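Local coordinates for initiator protein NS1 (Human bocavirus, PDB 4KW3) that probably nicks one DNA strand at the viral replication origin through this N-terminal origin-recognition and nuclease domain, initiating rolling-circle replication, at residues A[82-93]-A[133-144]. Residues are numbered along the deposited sequence; the frame is centred on the assembly and turned at random.
Sequences VYMATTTLMSHK and SCAQFYGLILAE
Leu89 covers one face of the Phe137 ring in the tightly packed part of this helix pair: its methyl CD2 lies 3.7 Å from the centroid of the Phe137 ring and 12° off the normal, a CH-pi contact. The ring reaches helix 74-94 because chi1 (-160°) sets CG of Phe137 opposite the main-chain nitrogen; there Thr86 OG1 meets its edge in plane. That hydroxyl is held by its bond to Val82 O, which also accepts from Thr86 N. The backbones approach at Ala85, whose CA is 5.0 Å from Ile141 CA, bringing Ala85 CB within 3.5 Å of Ile141 CA; beside it, Leu140 CD1 packs on Leu89. Val82, touching Ile141, also packs on strands 101-109 and 114-122, its side chain about 8 Å from that of His117, a predicted metal ligand. Tyr18 meets the Phe137 ring edge-to-face.

The outer side is looser: His92 and Met84 are exposed, and His92 CD2 stays 4.1 Å from Gln136 NE2. The Met84 side chain crosses Glu144 at about a right angle, with Met84 CE 3.6 Å from Glu144 OE1. At the polar end, Lys93 NZ donates to Ser133 OG (2.9 Å) and, in the carbonyl plane on a lone pair, to Gln136 OE1 (3.1 Å); Ser133 OG also bonds Asn129 O. Segments 82-93 and 134-144, at 132° between N-to-C directions, thus join by apolar packing, while Lys93 supplies both cross-segment hydrogen bonds, its charge probably strengthening the grip on neutral oxygens.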
ATOM      1  N   VAL A  82       6.226   3.066  -1.091  1.00 41.39           N
ATOM      2  CA  VAL A  82       5.643   3.048  -2.422  1.00 36.71           C
ATOM      3  C   VAL A  82       5.206   4.449  -2.872  1.00 42.59           C
ATOM      4  O   VAL A  82       5.469   4.850  -4.014  1.00 42.62           O
ATOM      5  CB  VAL A  82       4.457   2.046  -2.496  1.00 36.44           C
ATOM      6  CG1 VAL A  82       3.724   2.177  -3.806  1.00 31.38           C
ATOM      7  CG2 VAL A  82       4.957   0.616  -2.328  1.00 33.84           C
ATOM      8  N   TYR A  83       4.579   5.200  -1.965  1.00 38.11           N
ATOM      9  CA  TYR A  83       4.196   6.585  -2.241  1.00 41.06           C
ATOM     10  C   TYR A  83       5.420   7.455  -2.610  1.00 47.99           C
ATOM     11  O   TYR A  83       5.415   8.167  -3.623  1.00 50.13           O
ATOM     12  CB  TYR A  83       3.428   7.211  -1.062  1.00 43.49           C
ATOM     13  CG  TYR A  83       3.037   8.647  -1.327  1.00 41.67           C
ATOM     14  CD1 TYR A  83       3.902   9.691  -1.033  1.00 41.35           C
ATOM     15  CD2 TYR A  83       1.818   8.957  -1.911  1.00 44.25           C
ATOM     16  CE1 TYR A  83       3.562  10.999  -1.323  1.00 45.03           C
ATOM     17  CE2 TYR A  83       1.471  10.257  -2.196  1.00 45.26           C
ATOM     18  CZ  TYR A  83       2.342  11.269  -1.897  1.00 52.33           C
ATOM     19  OH  TYR A  83       1.991  12.565  -2.178  1.00 72.07           O
ATOM     20  N   MET A  84       6.448   7.436  -1.769  1.00 38.80           N
ATOM     21  CA  MET A  84       7.683   8.129  -2.115  1.00 46.75           C
ATOM     22  C   MET A  84       8.236   7.714  -3.499  1.00 52.71           C
ATOM     23  O   MET A  84       8.624   8.574  -4.301  1.00 49.53           O
ATOM     24  CB  MET A  84       8.740   7.945  -1.024  1.00 40.85           C
ATOM     25  CG  MET A  84       8.417   8.742   0.264  1.00 51.03           C
ATOM     26  SD  MET A  84       9.713   8.647   1.527  1.00 96.56           S
ATOM     27  CE  MET A  84       9.576   6.952   2.079  1.00 65.84           C
ATOM     28  N   ALA A  85       8.262   6.409  -3.770  1.00 45.68           N
ATOM     29  CA  ALA A  85       8.722   5.904  -5.054  1.00 46.71           C
ATOM     30  C   ALA A  85       7.880   6.443  -6.220  1.00 51.68           C
ATOM     31  O   ALA A  85       8.430   6.780  -7.275  1.00 44.54           O
ATOM     32  CB  ALA A  85       8.761   4.385  -5.059  1.00 37.31           C
ATOM     33  N   THR A  86       6.567   6.545  -6.009  1.00 42.99           N
ATOM     34  CA  THR A  86       5.641   7.049  -7.024  1.00 42.23           C
ATOM     35  C   THR A  86       5.920   8.522  -7.327  1.00 44.74           C
ATOM     36  O   THR A  86       5.872   8.964  -8.477  1.00 50.58           O
ATOM     37  CB  THR A  86       4.159   6.922  -6.578  1.00 34.38           C
ATOM     38  OG1 THR A  86       3.841   5.560  -6.273  1.00 41.33           O
ATOM     39  CG2 THR A  86       3.227   7.402  -7.670  1.00 31.88           C
ATOM     40  N   THR A  87       6.186   9.269  -6.267  1.00 40.36           N
ATOM     41  CA  THR A  87       6.597  10.662  -6.342  1.00 43.49           C
ATOM     42  C   THR A  87       7.879  10.773  -7.149  1.00 50.62           C
ATOM     43  O   THR A  87       7.988  11.604  -8.053  1.00 44.69           O
ATOM     44  CB  THR A  87       6.812  11.232  -4.923  1.00 39.84           C
ATOM     45  OG1 THR A  87       5.533  11.404  -4.294  1.00 45.82           O
ATOM     46  CG2 THR A  87       7.467  12.547  -4.985  1.00 37.00           C
ATOM     47  N   THR A  88       8.855   9.939  -6.809  1.00 52.76           N
ATOM     48  CA  THR A  88      10.090   9.897  -7.568  1.00 50.16           C
ATOM     49  C   THR A  88       9.810   9.575  -9.044  1.00 58.65           C
ATOM     50  O   THR A  88      10.377  10.221  -9.935  1.00 54.72           O
ATOM     51  CB  THR A  88      11.075   8.885  -6.975  1.00 54.23           C
ATOM     52  OG1 THR A  88      11.350   9.238  -5.613  1.00 56.20           O
ATOM     53  CG2 THR A  88      12.397   8.854  -7.782  1.00 41.28           C
ATOM     54  N   LEU A  89       8.925   8.602  -9.293  1.00 55.38           N
ATOM     55  CA  LEU A  89       8.553   8.226 -10.659  1.00 49.59           C
ATOM     56  C   LEU A  89       8.023   9.410 -11.450  1.00 54.70           C
ATOM     57  O   LEU A  89       8.527   9.695 -12.540  1.00 54.53           O
ATOM     58  CB  LEU A  89       7.502   7.125 -10.676  1.00 43.10           C
ATOM     59  CG  LEU A  89       6.971   6.792 -12.087  1.00 41.90           C
ATOM     60  CD1 LEU A  89       7.969   6.034 -12.938  1.00 37.69           C
ATOM     61  CD2 LEU A  89       5.683   5.994 -11.991  1.00 43.85           C
ATOM     62  N   MET A  90       7.032  10.111 -10.892  1.00 45.80           N
ATOM     63  CA  MET A  90       6.431  11.256 -11.581  1.00 49.81           C
ATOM     64  C   MET A  90       7.454  12.370 -11.762  1.00 62.61           C
ATOM     65  O   MET A  90       7.451  13.095 -12.754  1.00 62.95           O
ATOM     66  CB  MET A  90       5.206  11.772 -10.839  1.00 45.03           C
ATOM     67  CG  MET A  90       4.069  10.797 -10.898  1.00 50.96           C
ATOM     68  SD  MET A  90       3.744  10.276 -12.596  1.00 50.86           S
ATOM     69  CE  MET A  90       2.784  11.656 -13.217  1.00 46.38           C
ATOM     70  N   SER A  91       8.325  12.496 -10.774  1.00 63.42           N
ATOM     71  CA  SER A  91       9.425  13.430 -10.833  1.00 60.82           C
ATOM     72  C   SER A  91      10.296  13.201 -12.081  1.00 59.67           C
ATOM     73  O   SER A  91      10.631  14.152 -12.798  1.00 53.68           O
ATOM     74  CB  SER A  91      10.258  13.285  -9.563  1.00 57.14           C
ATOM     75  OG  SER A  91      11.171  14.341  -9.428  1.00 64.24           O
ATOM     76  N   HIS A  92      10.641  11.941 -12.344  1.00 51.00           N
ATOM     77  CA  HIS A  92      11.377  11.587 -13.550  1.00 43.81           C
ATOM     78  C   HIS A  92      10.549  11.877 -14.809  1.00 62.16           C
ATOM     79  O   HIS A  92      11.045  12.503 -15.741  1.00 61.88           O
ATOM     80  CB  HIS A  92      11.822  10.117 -13.542  1.00 47.93           C
ATOM     81  CG  HIS A  92      12.901   9.798 -12.553  1.00 66.78           C
ATOM     82  ND1 HIS A  92      13.179  10.593 -11.462  1.00 78.64           N
ATOM     83  CD2 HIS A  92      13.775   8.764 -12.493  1.00 75.69           C
ATOM     84  CE1 HIS A  92      14.175  10.064 -10.774  1.00 76.87           C
ATOM     85  NE2 HIS A  92      14.554   8.954 -11.377  1.00 74.78           N
ATOM     86  N   LYS A  93       9.296  11.422 -14.841  1.00 58.30           N
ATOM     87  CA  LYS A  93       8.453  11.596 -16.025  1.00 58.32           C
ATOM     88  C   LYS A  93       8.264  13.057 -16.399  1.00 63.12           C
ATOM     89  O   LYS A  93       8.135  13.378 -17.578  1.00 66.22           O
ATOM     90  CB  LYS A  93       7.081  10.942 -15.855  1.00 57.87           C
ATOM     91  CG  LYS A  93       7.113   9.446 -15.635  1.00 60.84           C
ATOM     92  CD  LYS A  93       7.748   8.736 -16.805  1.00 63.38           C
ATOM     93  CE  LYS A  93       7.558   7.233 -16.679  1.00 65.82           C
ATOM     94  NZ  LYS A  93       8.374   6.504 -17.696  1.00 69.97           N
ATOM     95  N   SER A 133       6.403   1.398 -18.109  1.00 44.27           N
ATOM     96  CA  SER A 133       7.090   1.988 -16.976  1.00 39.00           C
ATOM     97  C   SER A 133       7.091   1.071 -15.775  1.00 51.45           C
ATOM     98  O   SER A 133       7.660   1.424 -14.755  1.00 46.58           O
ATOM     99  CB  SER A 133       6.502   3.337 -16.595  1.00 43.27           C
ATOM    100  OG  SER A 133       6.638   4.239 -17.665  1.00 51.96           O
ATOM    101  N   CYS A 134       6.449  -0.089 -15.896  1.00 37.55           N
ATOM    102  CA  CYS A 134       6.403  -1.048 -14.803  1.00 43.09           C
ATOM    103  C   CYS A 134       7.759  -1.390 -14.163  1.00 46.22           C
ATOM    104  O   CYS A 134       7.892  -1.335 -12.949  1.00 51.89           O
ATOM    105  CB  CYS A 134       5.681  -2.336 -15.211  1.00 36.56           C
ATOM    106  SG  CYS A 134       3.896  -2.227 -15.119  1.00 42.60           S
ATOM    107  N   ALA A 135       8.754  -1.759 -14.962  1.00 40.22           N
ATOM    108  CA  ALA A 135      10.044  -2.161 -14.394  1.00 47.35           C
ATOM    109  C   ALA A 135      10.741  -1.009 -13.658  1.00 51.19           C
ATOM    110  O   ALA A 135      11.281  -1.183 -12.558  1.00 56.40           O
ATOM    111  CB  ALA A 135      10.949  -2.745 -15.468  1.00 41.36           C
ATOM    112  N   GLN A 136      10.712   0.163 -14.275  1.00 44.04           N
ATOM    113  CA  GLN A 136      11.283   1.358 -13.694  1.00 43.00           C
ATOM    114  C   GLN A 136      10.609   1.654 -12.354  1.00 46.76           C
ATOM    115  O   GLN A 136      11.282   1.910 -11.353  1.00 53.89           O
ATOM    116  CB  GLN A 136      11.100   2.521 -14.670  1.00 41.30           C
ATOM    117  CG  GLN A 136      11.595   3.865 -14.204  1.00 66.53           C
ATOM    118  CD  GLN A 136      11.083   5.010 -15.070  1.00 63.79           C
ATOM    119  OE1 GLN A 136      10.192   4.830 -15.905  1.00 62.13           O
ATOM    120  NE2 GLN A 136      11.678   6.187 -14.903  1.00 59.89           N
ATOM    121  N   PHE A 137       9.279   1.597 -12.347  1.00 38.71           N
ATOM    122  CA  PHE A 137       8.480   1.867 -11.163  1.00 39.74           C
ATOM    123  C   PHE A 137       8.837   0.848 -10.085  1.00 39.80           C
ATOM    124  O   PHE A 137       9.059   1.208  -8.927  1.00 41.15           O
ATOM    125  CB  PHE A 137       6.989   1.802 -11.506  1.00 44.10           C
ATOM    126  CG  PHE A 137       6.093   2.517 -10.519  1.00 50.12           C
ATOM    127  CD1 PHE A 137       6.604   3.050  -9.336  1.00 50.94           C
ATOM    128  CD2 PHE A 137       4.732   2.650 -10.776  1.00 41.92           C
ATOM    129  CE1 PHE A 137       5.776   3.712  -8.427  1.00 41.39           C
ATOM    130  CE2 PHE A 137       3.900   3.290  -9.870  1.00 47.18           C
ATOM    131  CZ  PHE A 137       4.423   3.833  -8.696  1.00 42.95           C
ATOM    132  N   TYR A 138       8.894  -0.418 -10.486  1.00 38.38           N
ATOM    133  CA  TYR A 138       9.294  -1.524  -9.619  1.00 44.52           C
ATOM    134  C   TYR A 138      10.650  -1.254  -8.958  1.00 53.11           C
ATOM    135  O   TYR A 138      10.817  -1.476  -7.754  1.00 57.49           O
ATOM    136  CB  TYR A 138       9.375  -2.817 -10.429  1.00 36.73           C
ATOM    137  CG  TYR A 138       9.540  -4.086  -9.610  1.00 42.37           C
ATOM    138  CD1 TYR A 138       8.745  -4.333  -8.492  1.00 43.38           C
ATOM    139  CD2 TYR A 138      10.472  -5.055  -9.977  1.00 41.44           C
ATOM    140  CE1 TYR A 138       8.887  -5.508  -7.751  1.00 44.47           C
ATOM    141  CE2 TYR A 138      10.623  -6.217  -9.251  1.00 45.04           C
ATOM    142  CZ  TYR A 138       9.836  -6.438  -8.134  1.00 47.71           C
ATOM    143  OH  TYR A 138       9.999  -7.601  -7.425  1.00 48.59           O
ATOM    144  N   GLY A 139      11.609  -0.770  -9.742  1.00 50.70           N
ATOM    145  CA  GLY A 139      12.947  -0.532  -9.241  1.00 39.86           C
ATOM    146  C   GLY A 139      13.011   0.616  -8.252  1.00 48.05           C
ATOM    147  O   GLY A 139      13.687   0.540  -7.235  1.00 52.12           O
ATOM    148  N   LEU A 140      12.297   1.687  -8.554  1.00 44.41           N
ATOM    149  CA  LEU A 140      12.189   2.803  -7.648  1.00 44.03           C
ATOM    150  C   LEU A 140      11.546   2.371  -6.318  1.00 55.75           C
ATOM    151  O   LEU A 140      11.956   2.824  -5.247  1.00 58.17           O
ATOM    152  CB  LEU A 140      11.370   3.909  -8.297  1.00 40.11           C
ATOM    153  CG  LEU A 140      11.965   4.553  -9.548  1.00 42.69           C
ATOM    154  CD1 LEU A 140      10.984   5.583 -10.110  1.00 43.63           C
ATOM    155  CD2 LEU A 140      13.279   5.198  -9.226  1.00 41.48           C
ATOM    156  N   ILE A 141      10.533   1.507  -6.389  1.00 47.80           N
ATOM    157  CA  ILE A 141       9.857   1.037  -5.181  1.00 44.07           C
ATOM    158  C   ILE A 141      10.826   0.240  -4.350  1.00 47.80           C
ATOM    159  O   ILE A 141      10.915   0.439  -3.140  1.00 44.27           O
ATOM    160  CB  ILE A 141       8.621   0.177  -5.477  1.00 39.57           C
ATOM    161  CG1 ILE A 141       7.452   1.066  -5.907  1.00 47.16           C
ATOM    162  CG2 ILE A 141       8.218  -0.639  -4.252  1.00 33.91           C
ATOM    163  CD1 ILE A 141       6.266   0.297  -6.488  1.00 51.01           C
ATOM    164  N   LEU A 142      11.548  -0.667  -5.008  1.00 49.19           N
ATOM    165  CA  LEU A 142      12.527  -1.511  -4.331  1.00 43.66           C
ATOM    166  C   LEU A 142      13.641  -0.684  -3.687  1.00 51.86           C
ATOM    167  O   LEU A 142      14.084  -0.994  -2.579  1.00 51.23           O
ATOM    168  CB  LEU A 142      13.103  -2.560  -5.285  1.00 39.91           C
ATOM    169  CG  LEU A 142      12.120  -3.653  -5.731  1.00 46.17           C
ATOM    170  CD1 LEU A 142      12.680  -4.489  -6.901  1.00 44.86           C
ATOM    171  CD2 LEU A 142      11.659  -4.550  -4.568  1.00 38.43           C
ATOM    172  N   ALA A 143      14.084   0.369  -4.373  1.00 47.40           N
ATOM    173  CA  ALA A 143      15.129   1.242  -3.836  1.00 52.34           C
ATOM    174  C   ALA A 143      14.707   1.831  -2.481  1.00 53.75           C
ATOM    175  O   ALA A 143      15.512   1.867  -1.547  1.00 52.25           O
ATOM    176  CB  ALA A 143      15.504   2.331  -4.818  1.00 42.11           C
ATOM    177  N   GLU A 144      13.452   2.282  -2.384  1.00 47.51           N
ATOM    178  CA  GLU A 144      12.912   2.829  -1.137  1.00 50.47           C
ATOM    179  C   GLU A 144      12.815   1.811   0.011  1.00 51.25           C
ATOM    180  O   GLU A 144      13.188   2.112   1.147  1.00 54.22           O
ATOM    181  CB  GLU A 144      11.529   3.434  -1.364  1.00 41.74           C
ATOM    182  CG  GLU A 144      11.546   4.713  -2.125  1.00 47.55           C
ATOM    183  CD  GLU A 144      12.039   5.888  -1.299  1.00 60.63           C
ATOM    184  OE1 GLU A 144      12.191   5.742  -0.062  1.00 69.40           O
ATOM    185  OE2 GLU A 144      12.278   6.960  -1.902  1.00 68.98           O
TER